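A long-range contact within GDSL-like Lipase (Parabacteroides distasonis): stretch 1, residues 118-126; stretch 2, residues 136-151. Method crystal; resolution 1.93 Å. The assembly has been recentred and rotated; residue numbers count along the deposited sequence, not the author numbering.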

# COMPACT_ATOMS: atom_id res chain seq x y z
N ILE A 118 -8.23 2.94 5.15
CA ILE A 118 -7.67 4.14 4.56
C ILE A 118 -6.97 3.70 3.28
O ILE A 118 -5.95 3.03 3.34
CB ILE A 118 -6.75 4.91 5.54
CG1 ILE A 118 -7.56 5.47 6.74
CG2 ILE A 118 -6.01 6.03 4.81
CD1 ILE A 118 -6.72 5.83 7.97
N PHE A 119 -7.57 4.01 2.12
CA PHE A 119 -7.00 3.64 0.83
C PHE A 119 -6.07 4.73 0.34
O PHE A 119 -6.39 5.91 0.44
CB PHE A 119 -8.11 3.40 -0.21
CG PHE A 119 -8.62 1.98 -0.29
CD1 PHE A 119 -7.76 0.93 -0.61
CD2 PHE A 119 -9.96 1.69 -0.12
CE1 PHE A 119 -8.23 -0.38 -0.69
CE2 PHE A 119 -10.44 0.37 -0.20
CZ PHE A 119 -9.56 -0.65 -0.49
N CYS A 120 -4.91 4.32 -0.23
CA CYS A 120 -3.94 5.23 -0.81
C CYS A 120 -3.92 5.10 -2.31
O CYS A 120 -3.93 3.98 -2.83
CB CYS A 120 -2.54 4.98 -0.24
SG CYS A 120 -2.42 5.16 1.55
N SER A 121 -3.77 6.23 -3.00
CA SER A 121 -3.59 6.28 -4.44
C SER A 121 -2.31 5.55 -4.77
O SER A 121 -1.30 5.79 -4.10
CB SER A 121 -3.46 7.73 -4.90
OG SER A 121 -2.26 8.30 -4.40
N VAL A 122 -2.33 4.70 -5.80
CA VAL A 122 -1.11 4.05 -6.28
C VAL A 122 -0.21 5.20 -6.75
O VAL A 122 -0.70 6.16 -7.36
CB VAL A 122 -1.40 2.99 -7.38
CG1 VAL A 122 -0.11 2.39 -7.94
CG2 VAL A 122 -2.31 1.88 -6.84
N LEU A 123 1.09 5.16 -6.40
CA LEU A 123 2.02 6.22 -6.76
C LEU A 123 2.21 6.31 -8.29
O LEU A 123 2.07 5.30 -9.00
CB LEU A 123 3.38 6.01 -6.07
CG LEU A 123 3.64 6.79 -4.78
CD1 LEU A 123 2.58 6.53 -3.72
CD2 LEU A 123 5.01 6.47 -4.22
N PRO A 124 2.53 7.52 -8.81
CA PRO A 124 2.82 7.64 -10.25
C PRO A 124 4.02 6.76 -10.63
O PRO A 124 4.92 6.56 -9.82
CB PRO A 124 3.16 9.12 -10.43
CG PRO A 124 2.69 9.80 -9.21
CD PRO A 124 2.75 8.81 -8.11
N ALA A 125 3.98 6.18 -11.83
CA ALA A 125 5.06 5.36 -12.38
C ALA A 125 4.97 5.44 -13.89
O ALA A 125 3.93 5.12 -14.46
CB ALA A 125 4.98 3.92 -11.90
N TYR A 126 6.05 5.88 -14.52
CA TYR A 126 6.11 5.99 -15.98
C TYR A 126 6.66 4.71 -16.61
O TYR A 126 6.30 4.38 -17.74
CB TYR A 126 6.98 7.20 -16.38
CG TYR A 126 7.06 7.43 -17.87
CD1 TYR A 126 5.98 7.93 -18.58
CD2 TYR A 126 8.24 7.17 -18.57
CE1 TYR A 126 6.06 8.16 -19.95
CE2 TYR A 126 8.33 7.40 -19.93
CZ TYR A 126 7.24 7.89 -20.62
OH TYR A 126 7.32 8.11 -21.98
N PRO A 136 3.01 1.71 -17.44
CA PRO A 136 2.11 1.73 -16.27
C PRO A 136 1.34 3.02 -15.97
O PRO A 136 0.35 2.92 -15.23
CB PRO A 136 3.05 1.47 -15.10
CG PRO A 136 4.38 1.97 -15.56
CD PRO A 136 4.43 1.64 -17.02
N ALA A 137 1.79 4.20 -16.48
CA ALA A 137 1.22 5.52 -16.13
C ALA A 137 -0.32 5.58 -16.15
O ALA A 137 -0.91 5.96 -15.14
CB ALA A 137 1.79 6.61 -17.02
N ASP A 138 -0.95 5.21 -17.27
CA ASP A 138 -2.42 5.30 -17.41
C ASP A 138 -3.14 4.20 -16.66
O ASP A 138 -4.30 4.39 -16.29
CB ASP A 138 -2.83 5.27 -18.88
CG ASP A 138 -2.40 6.49 -19.68
OD1 ASP A 138 -2.11 7.55 -19.06
OD2 ASP A 138 -2.41 6.41 -20.92
N LYS A 139 -2.47 3.05 -16.42
CA LYS A 139 -3.02 1.91 -15.66
C LYS A 139 -3.16 2.32 -14.20
O LYS A 139 -4.20 2.08 -13.59
CB LYS A 139 -2.15 0.66 -15.83
CG LYS A 139 -2.16 0.12 -17.26
CD LYS A 139 -1.05 -0.87 -17.53
CE LYS A 139 -1.01 -1.30 -18.98
NZ LYS A 139 -0.38 -0.28 -19.85
N VAL A 140 -2.13 3.02 -13.66
CA VAL A 140 -2.13 3.57 -12.30
C VAL A 140 -3.31 4.56 -12.15
O VAL A 140 -4.05 4.48 -11.17
CB VAL A 140 -0.77 4.26 -11.97
CG1 VAL A 140 -0.86 5.10 -10.69
CG2 VAL A 140 0.34 3.22 -11.85
N ILE A 141 -3.50 5.45 -13.15
CA ILE A 141 -4.57 6.45 -13.13
C ILE A 141 -5.94 5.75 -13.16
O ILE A 141 -6.81 6.14 -12.39
CB ILE A 141 -4.39 7.50 -14.28
CG1 ILE A 141 -3.24 8.48 -13.91
CG2 ILE A 141 -5.69 8.28 -14.57
CD1 ILE A 141 -2.56 9.09 -15.09
N GLN A 142 -6.12 4.70 -14.00
CA GLN A 142 -7.39 3.97 -14.09
C GLN A 142 -7.72 3.28 -12.76
O GLN A 142 -8.85 3.41 -12.26
CB GLN A 142 -7.40 2.96 -15.25
CG GLN A 142 -8.71 2.14 -15.35
CD GLN A 142 -9.91 3.00 -15.64
OE1 GLN A 142 -10.19 3.33 -16.78
NE2 GLN A 142 -10.65 3.40 -14.61
N LEU A 143 -6.74 2.56 -12.19
CA LEU A 143 -6.92 1.87 -10.91
C LEU A 143 -7.27 2.87 -9.81
O LEU A 143 -8.19 2.59 -9.04
CB LEU A 143 -5.65 1.07 -10.53
CG LEU A 143 -5.69 0.26 -9.20
CD1 LEU A 143 -6.92 -0.69 -9.12
CD2 LEU A 143 -4.43 -0.55 -9.05
N ASN A 144 -6.59 4.04 -9.76
CA ASN A 144 -6.85 5.08 -8.76
C ASN A 144 -8.25 5.66 -8.88
O ASN A 144 -8.84 5.99 -7.86
CB ASN A 144 -5.81 6.19 -8.83
CG ASN A 144 -4.48 5.81 -8.22
OD1 ASN A 144 -4.37 4.80 -7.51
ND2 ASN A 144 -3.45 6.62 -8.46
N LYS A 145 -8.79 5.74 -10.11
CA LYS A 145 -10.14 6.23 -10.36
C LYS A 145 -11.14 5.30 -9.69
O LYS A 145 -12.07 5.78 -9.02
CB LYS A 145 -10.40 6.33 -11.88
CG LYS A 145 -11.54 7.25 -12.23
CD LYS A 145 -11.93 7.11 -13.69
CE LYS A 145 -13.23 7.85 -13.97
NZ LYS A 145 -13.78 7.50 -15.31
N TRP A 146 -10.94 3.98 -9.83
CA TRP A 146 -11.78 2.94 -9.23
C TRP A 146 -11.67 2.94 -7.71
O TRP A 146 -12.71 2.87 -7.04
CB TRP A 146 -11.42 1.56 -9.78
CG TRP A 146 -11.78 1.36 -11.23
CD1 TRP A 146 -12.76 2.00 -11.93
CD2 TRP A 146 -11.17 0.44 -12.13
NE1 TRP A 146 -12.81 1.53 -13.22
CE2 TRP A 146 -11.83 0.57 -13.37
CE3 TRP A 146 -10.12 -0.49 -12.02
CZ2 TRP A 146 -11.48 -0.20 -14.49
CZ3 TRP A 146 -9.79 -1.25 -13.12
CH2 TRP A 146 -10.48 -1.12 -14.33
N ILE A 147 -10.43 3.03 -7.18
CA ILE A 147 -10.18 3.07 -5.73
C ILE A 147 -10.89 4.28 -5.12
O ILE A 147 -11.61 4.12 -4.12
CB ILE A 147 -8.67 3.09 -5.40
CG1 ILE A 147 -7.96 1.80 -5.87
CG2 ILE A 147 -8.43 3.32 -3.88
CD1 ILE A 147 -6.37 1.91 -5.84
N LYS A 148 -10.69 5.48 -5.70
CA LYS A 148 -11.30 6.72 -5.21
C LYS A 148 -12.83 6.66 -5.23
O LYS A 148 -13.46 7.07 -4.25
CB LYS A 148 -10.81 7.94 -6.01
CG LYS A 148 -11.16 9.26 -5.31
CD LYS A 148 -10.81 10.48 -6.15
CE LYS A 148 -10.99 11.76 -5.36
NZ LYS A 148 -12.39 11.94 -4.88
N GLU A 149 -13.43 6.17 -6.33
CA GLU A 149 -14.88 6.04 -6.47
C GLU A 149 -15.44 5.06 -5.43
O GLU A 149 -16.47 5.36 -4.81
CB GLU A 149 -15.24 5.61 -7.89
CG GLU A 149 -15.43 6.79 -8.84
CD GLU A 149 -15.19 6.53 -10.32
OE1 GLU A 149 -15.31 5.37 -10.76
OE2 GLU A 149 -14.90 7.51 -11.04
N TYR A 150 -14.75 3.93 -5.19
CA TYR A 150 -15.13 2.95 -4.17
C TYR A 150 -15.05 3.57 -2.76
O TYR A 150 -15.98 3.41 -1.97
CB TYR A 150 -14.24 1.68 -4.24
CG TYR A 150 -14.61 0.64 -3.20
CD1 TYR A 150 -15.68 -0.22 -3.40
CD2 TYR A 150 -13.91 0.55 -2.00
CE1 TYR A 150 -16.04 -1.16 -2.43
CE2 TYR A 150 -14.28 -0.36 -1.01
CZ TYR A 150 -15.34 -1.22 -1.23
OH TYR A 150 -15.70 -2.11 -0.24
N ALA A 151 -13.93 4.27 -2.45
CA ALA A 151 -13.73 4.91 -1.15
C ALA A 151 -14.82 5.95 -0.87
O ALA A 151 -15.39 5.93 0.22
CB ALA A 151 -12.35 5.56 -1.10
O HOH W 1 3.77 4.63 -18.64

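Val 122 and Phe 119 carry most of the contact on the first stretch, and Val 140 covers the most surface on the second. The strand 118-120 and the helix run nearly antiparallel, at 162°, with their axes 9.1 Å apart at closest approach. Beyond the strand the chain continues as a loop along the helix, so residue numbers rise on one side as they fall on the other.

Val 122 has the largest covered area, 82 Å². Its backbone is held by the side chain of Asn 144 through two hydrogen bonds. Val 122 N donates to Asn 144 OD1 at 2.7 Å. Asn 144 ND2 donates to Val 122 O at 3.0 Å, with an almost straight angle of 175°. The amide group of Asn 144 offers one acceptor and one donor, and it matches the N and O of a single residue. A loop residue thus has both polar backbone atoms satisfied by one helix side chain.

The side chain of Val 122 points toward the helix and meets three apolar residues. CG1 of Val 122 lies 3.9 Å from CG1 of Val 140. CG2 of Val 122 is 3.9 Å from CD2 of Leu 143 and 4.2 Å from CD1 of Ile 147. These three residues and Asn 144 all point toward the first stretch. Their spacing of three or four residues fits one face of a helix.

Val 140 also packs against the loop backbone. Its CG1 is 3.5 Å from Val 122 O and 3.4 Å from Leu 123 O. The side chain of Leu 123 itself points away.

Phe 119, with 78 Å² covered, anchors the strand end of the contact. Its CB lies 3.7 Å from CG2 of Ile 147. Its ring reaches farther along the helix, where CE2 of Phe 119 is 3.9 Å from CD2 of Tyr 150. The approach is oblique for both rings. Ile 147 therefore touches both Phe 119 and Val 122, and links the two main apolar patches.

At the other end, Pro 136 fits against the loop. Its CG is 3.4 Å from Ala 125 O and 4.2 Å from Ala 125 CB. Ala 125 O also comes within 3.1 Å of Ala 137 N, but the angle is too poor for a hydrogen bond. A water serves that N instead. Water 1 accepts from Ala 137 N at 3.0 Å and donates to Tyr 126 O at 2.7 Å, bridging the two backbones.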